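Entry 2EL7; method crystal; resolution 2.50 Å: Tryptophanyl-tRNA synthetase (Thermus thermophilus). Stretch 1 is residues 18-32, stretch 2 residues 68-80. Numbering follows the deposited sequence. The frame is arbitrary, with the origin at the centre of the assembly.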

# COMPACT_ATOMS: atom_id res chain seq x y z
N ASN A 18 -25.27 11.16 -14.53
CA ASN A 18 -24.68 9.85 -14.21
C ASN A 18 -25.62 8.77 -14.76
O ASN A 18 -25.20 7.82 -15.42
N TYR A 19 -26.90 8.95 -14.48
CA TYR A 19 -27.90 7.98 -14.88
C TYR A 19 -27.97 7.70 -16.37
O TYR A 19 -27.76 6.56 -16.79
N LEU A 20 -28.26 8.73 -17.16
CA LEU A 20 -28.36 8.61 -18.61
C LEU A 20 -27.10 8.09 -19.30
O LEU A 20 -27.18 7.59 -20.43
N GLY A 21 -25.95 8.20 -18.64
CA GLY A 21 -24.72 7.75 -19.26
C GLY A 21 -24.08 6.46 -18.75
O GLY A 21 -24.29 5.38 -19.31
N ALA A 22 -23.31 6.57 -17.68
CA ALA A 22 -22.59 5.43 -17.12
C ALA A 22 -23.45 4.33 -16.52
O ALA A 22 -23.17 3.15 -16.72
N ILE A 23 -24.48 4.72 -15.77
CA ILE A 23 -25.34 3.76 -15.12
C ILE A 23 -26.07 2.89 -16.13
O ILE A 23 -26.16 1.67 -15.97
N LYS A 24 -26.60 3.51 -17.17
CA LYS A 24 -27.30 2.76 -18.19
C LYS A 24 -26.34 1.71 -18.77
O LYS A 24 -26.76 0.61 -19.10
N GLN A 25 -25.06 2.05 -18.84
CA GLN A 25 -24.09 1.11 -19.38
C GLN A 25 -23.75 0.01 -18.38
O GLN A 25 -23.60 -1.16 -18.75
N TRP A 26 -23.61 0.40 -17.12
CA TRP A 26 -23.30 -0.56 -16.06
C TRP A 26 -24.39 -1.62 -16.02
O TRP A 26 -24.12 -2.80 -15.85
N VAL A 27 -25.64 -1.16 -16.17
CA VAL A 27 -26.79 -2.06 -16.17
C VAL A 27 -26.66 -3.05 -17.33
O VAL A 27 -26.91 -4.25 -17.15
N ALA A 28 -26.27 -2.55 -18.50
CA ALA A 28 -26.11 -3.43 -19.67
C ALA A 28 -25.02 -4.47 -19.42
O ALA A 28 -25.18 -5.63 -19.78
N ILE A 29 -23.92 -4.06 -18.80
CA ILE A 29 -22.82 -4.97 -18.51
C ILE A 29 -23.26 -6.06 -17.55
O ILE A 29 -22.85 -7.21 -17.68
N GLY A 30 -24.11 -5.71 -16.60
CA GLY A 30 -24.61 -6.70 -15.66
C GLY A 30 -25.50 -7.74 -16.34
O GLY A 30 -25.46 -8.90 -15.99
N GLU A 31 -26.32 -7.32 -17.31
CA GLU A 31 -27.19 -8.26 -18.01
C GLU A 31 -26.33 -9.26 -18.78
O GLU A 31 -26.66 -10.44 -18.89
N LYS A 32 -25.21 -8.77 -19.29
CA LYS A 32 -24.33 -9.60 -20.09
C LYS A 32 -23.34 -10.46 -19.31
O LYS A 32 -23.10 -11.63 -19.66
N VAL A 68 -28.20 3.97 -3.49
CA VAL A 68 -28.67 4.68 -4.67
C VAL A 68 -28.34 4.00 -6.00
O VAL A 68 -29.17 4.01 -6.91
N ASN A 69 -27.16 3.42 -6.12
CA ASN A 69 -26.83 2.75 -7.36
C ASN A 69 -27.66 1.49 -7.53
O ASN A 69 -27.99 1.11 -8.65
N ILE A 70 -28.00 0.84 -6.43
CA ILE A 70 -28.86 -0.32 -6.54
C ILE A 70 -30.25 0.22 -6.94
O ILE A 70 -30.93 -0.38 -7.77
N ALA A 71 -30.66 1.35 -6.36
CA ALA A 71 -31.97 1.91 -6.73
C ALA A 71 -32.01 2.28 -8.21
O ALA A 71 -33.01 2.07 -8.87
N ALA A 72 -30.90 2.84 -8.70
CA ALA A 72 -30.78 3.25 -10.10
C ALA A 72 -30.75 2.06 -11.07
O ALA A 72 -30.95 2.25 -12.27
N GLY A 73 -30.49 0.84 -10.56
CA GLY A 73 -30.49 -0.33 -11.43
C GLY A 73 -29.46 -1.42 -11.25
O GLY A 73 -29.62 -2.48 -11.86
N LEU A 74 -28.39 -1.19 -10.47
CA LEU A 74 -27.39 -2.22 -10.25
C LEU A 74 -28.07 -3.27 -9.40
O LEU A 74 -28.45 -2.98 -8.27
N ASP A 75 -28.24 -4.48 -9.94
CA ASP A 75 -28.97 -5.55 -9.25
C ASP A 75 -28.12 -6.64 -8.58
O ASP A 75 -27.54 -7.50 -9.24
N PRO A 76 -28.09 -6.63 -7.24
CA PRO A 76 -27.32 -7.58 -6.43
C PRO A 76 -27.73 -9.03 -6.61
O PRO A 76 -27.03 -9.92 -6.14
N GLU A 77 -28.86 -9.28 -7.28
CA GLU A 77 -29.29 -10.66 -7.55
C GLU A 77 -28.61 -11.16 -8.81
O GLU A 77 -28.62 -12.36 -9.08
N LYS A 78 -28.03 -10.24 -9.57
CA LYS A 78 -27.34 -10.56 -10.82
C LYS A 78 -25.85 -10.25 -10.80
O LYS A 78 -25.05 -11.05 -11.29
N VAL A 79 -25.45 -9.11 -10.22
CA VAL A 79 -24.03 -8.75 -10.23
C VAL A 79 -23.24 -8.95 -8.94
O VAL A 79 -23.69 -9.66 -8.03
N THR A 80 -22.05 -8.35 -8.89
CA THR A 80 -21.17 -8.46 -7.73
C THR A 80 -20.75 -7.08 -7.29
O THR A 80 -19.88 -6.49 -7.89

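The contact between the two stretches is a modest, mainly apolar packing of one helix face against the end of a second helix and the loop that follows it, closed at the exposed end by a single salt bridge. The two stretches together bury 472 Å². The axes of helix 18-32 and helix 68-72 approach no closer than 10.9 Å, at 76° between their N-to-C directions, so the helices cross steeply and the short one meets the long one only near its C-terminal end. Beyond that point the loop runs along the long helix: Tyr19 CA lies 7.3 Å from Ala72 CA, Val27 CA lies 6.0 Å from Leu74 CA, and Gly30 CA lies 5.8 Å from Val79 CA.

At the helix end, Ala72 points its CB toward stretch 1 and has the largest area covered there, 58 Å². Ile23, also directed toward its partner and in the m,t rotamer, extends CD1 to 3.9 Å from Ala72 CB, an apolar contact. Tyr19 starts sideways, but chi1 in t carries its ring inward, where Tyr19 CE1 lies 3.8 Å from Ala72 O; the carbonyl oxygen sits at the ring edge, near its plane.

Trp26 points toward stretch 2 with chi1 in m and chi2 at -11°. Asn69, with chi1 in m, brings its amide oxygen to the edge of the indole, near the ring plane, with Asn69 OD1 3.5 Å from Trp26 CZ3. This is a carbon-to-oxygen approach and no hydrogen bond; Asn69 ND2 is satisfied elsewhere in the structure. Leu74, in m,t, leaves its backbone sideways yet reaches inward, and its CD2 packs 3.7 Å from Trp26 CB.

Gly73 makes the turn out of the short helix. Its phi of 141° and the bonds Gly73 N to Ile70 O (3.1 Å) and Leu74 N to Asn69 O (3.0 Å) define a Schellman motif. A CB at these backbone angles would jam against the preceding carbonyl oxygen, and an ideal CB would also lie a tight 3.0 Å from Val27 CG2. Val27, sideways with chi1 in t, accordingly fits against the bare backbone, with Val27 CG2 4.0 Å from Gly73 O.

Gly30 provides the matching bare surface on the long helix. Val79 points toward it with chi1 at -45°, placing Val79 CG1 3.7 Å from Gly30 CA; an ideal CB on Gly30 would fall 2.9 Å from that methyl, a clash.

The polar closure is formed by two exposed residues. Lys78 points toward stretch 1 and is extended beyond its m chi1, with chi2 to chi4 all t. Glu31 starts away, but chi1 and chi2, both m, bring its carboxylate back. Lys78 NZ donates to Glu31 OE1 at 2.8 Å, a charged hydrogen bond and the only hydrogen bond across the stretches. No water or bound group appears in the coordinates given for this contact.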

# COMPACT_ATOMS: atom_id res chain seq x y z
CB ASN A 18 -24.59 9.65 -12.69
CG ASN A 18 -23.72 10.68 -11.99
OD1 ASN A 18 -24.08 11.21 -10.91
ND2 ASN A 18 -22.55 10.97 -12.57
CB TYR A 19 -29.26 8.41 -14.36
CG TYR A 19 -30.35 7.44 -14.72
CD1 TYR A 19 -30.30 6.12 -14.27
CD2 TYR A 19 -31.42 7.82 -15.51
CE1 TYR A 19 -31.30 5.20 -14.62
CE2 TYR A 19 -32.42 6.92 -15.86
CZ TYR A 19 -32.35 5.61 -15.41
OH TYR A 19 -33.33 4.72 -15.78
CB LEU A 20 -28.75 9.95 -19.21
CG LEU A 20 -30.18 10.33 -18.83
CD1 LEU A 20 -30.55 11.71 -19.35
CD2 LEU A 20 -31.11 9.27 -19.40
CB ALA A 22 -21.60 5.93 -16.07
CB ILE A 23 -26.35 4.48 -14.18
CG1 ILE A 23 -25.59 5.07 -12.98
CG2 ILE A 23 -27.39 3.50 -13.65
CD1 ILE A 23 -26.45 5.84 -12.03
CB LYS A 24 -27.80 3.70 -19.30
CG LYS A 24 -28.15 2.99 -20.59
CD LYS A 24 -29.00 3.88 -21.51
CE LYS A 24 -30.47 3.95 -21.04
NZ LYS A 24 -30.64 4.36 -19.60
CB GLN A 25 -22.83 1.85 -19.82
CG GLN A 25 -21.82 0.95 -20.51
CD GLN A 25 -20.57 1.71 -20.92
OE1 GLN A 25 -19.86 2.29 -20.08
NE2 GLN A 25 -20.28 1.71 -22.23
CB TRP A 26 -23.25 0.14 -14.70
CG TRP A 26 -22.10 1.06 -14.53
CD1 TRP A 26 -21.01 1.19 -15.35
CD2 TRP A 26 -21.88 1.96 -13.43
NE1 TRP A 26 -20.13 2.11 -14.83
CE2 TRP A 26 -20.64 2.59 -13.65
CE3 TRP A 26 -22.61 2.29 -12.28
CZ2 TRP A 26 -20.11 3.54 -12.77
CZ3 TRP A 26 -22.09 3.23 -11.40
CH2 TRP A 26 -20.84 3.84 -11.65
CB VAL A 27 -28.12 -1.24 -16.29
CG1 VAL A 27 -29.28 -2.17 -16.46
CG2 VAL A 27 -28.33 -0.40 -15.03
CB ALA A 28 -25.79 -2.62 -20.97
CB ILE A 29 -21.64 -4.21 -17.95
CG1 ILE A 29 -21.04 -3.34 -19.07
CG2 ILE A 29 -20.61 -5.20 -17.37
CD1 ILE A 29 -20.30 -2.11 -18.56
CB GLU A 31 -28.11 -7.54 -19.01
CG GLU A 31 -29.03 -6.52 -18.40
CD GLU A 31 -30.20 -7.15 -17.71
OE1 GLU A 31 -30.57 -6.68 -16.62
OE2 GLU A 31 -30.76 -8.12 -18.27
CB LYS A 32 -23.58 -8.69 -21.07
CG LYS A 32 -22.75 -9.41 -22.11
CD LYS A 32 -22.31 -8.45 -23.21
CE LYS A 32 -21.40 -9.13 -24.22
NZ LYS A 32 -22.04 -10.30 -24.89
CB VAL A 68 -28.19 6.14 -4.68
CG1 VAL A 68 -28.80 6.85 -5.88
CG2 VAL A 68 -28.64 6.85 -3.39
CB ASN A 69 -25.34 2.44 -7.42
CG ASN A 69 -24.55 3.64 -7.87
OD1 ASN A 69 -24.58 4.00 -9.03
ND2 ASN A 69 -23.86 4.29 -6.95
CB ILE A 70 -28.95 -1.07 -5.21
CG1 ILE A 70 -27.61 -1.75 -4.93
CG2 ILE A 70 -30.09 -2.10 -5.27
CD1 ILE A 70 -27.52 -2.39 -3.55
CB ALA A 71 -32.31 3.14 -5.87
CB ALA A 72 -29.51 4.13 -10.31
CB LEU A 74 -26.16 -1.65 -9.54
CG LEU A 74 -25.29 -0.76 -10.44
CD1 LEU A 74 -23.92 -0.63 -9.81
CD2 LEU A 74 -25.12 -1.39 -11.84
CB ASP A 75 -29.94 -6.15 -10.27
CG ASP A 75 -30.86 -7.20 -9.69
OD1 ASP A 75 -31.69 -7.71 -10.48
OD2 ASP A 75 -30.78 -7.52 -8.47
CB PRO A 76 -27.56 -7.10 -5.00
CG PRO A 76 -28.02 -5.65 -5.18
CD PRO A 76 -28.88 -5.74 -6.38
CB GLU A 77 -30.81 -10.75 -7.77
CG GLU A 77 -31.66 -10.29 -6.59
CD GLU A 77 -31.20 -10.91 -5.29
OE1 GLU A 77 -31.16 -10.17 -4.28
OE2 GLU A 77 -30.87 -12.12 -5.29
CB LYS A 78 -27.96 -9.78 -11.97
CG LYS A 78 -29.42 -10.11 -12.28
CD LYS A 78 -29.87 -9.30 -13.47
CE LYS A 78 -31.38 -9.27 -13.59
NZ LYS A 78 -31.77 -8.21 -14.58
CB VAL A 79 -23.84 -7.28 -10.71
CG1 VAL A 79 -24.70 -7.03 -11.94
CG2 VAL A 79 -24.17 -6.29 -9.58
CB THR A 80 -19.94 -9.34 -8.05
OG1 THR A 80 -20.39 -10.68 -8.26
CG2 THR A 80 -18.91 -9.35 -6.92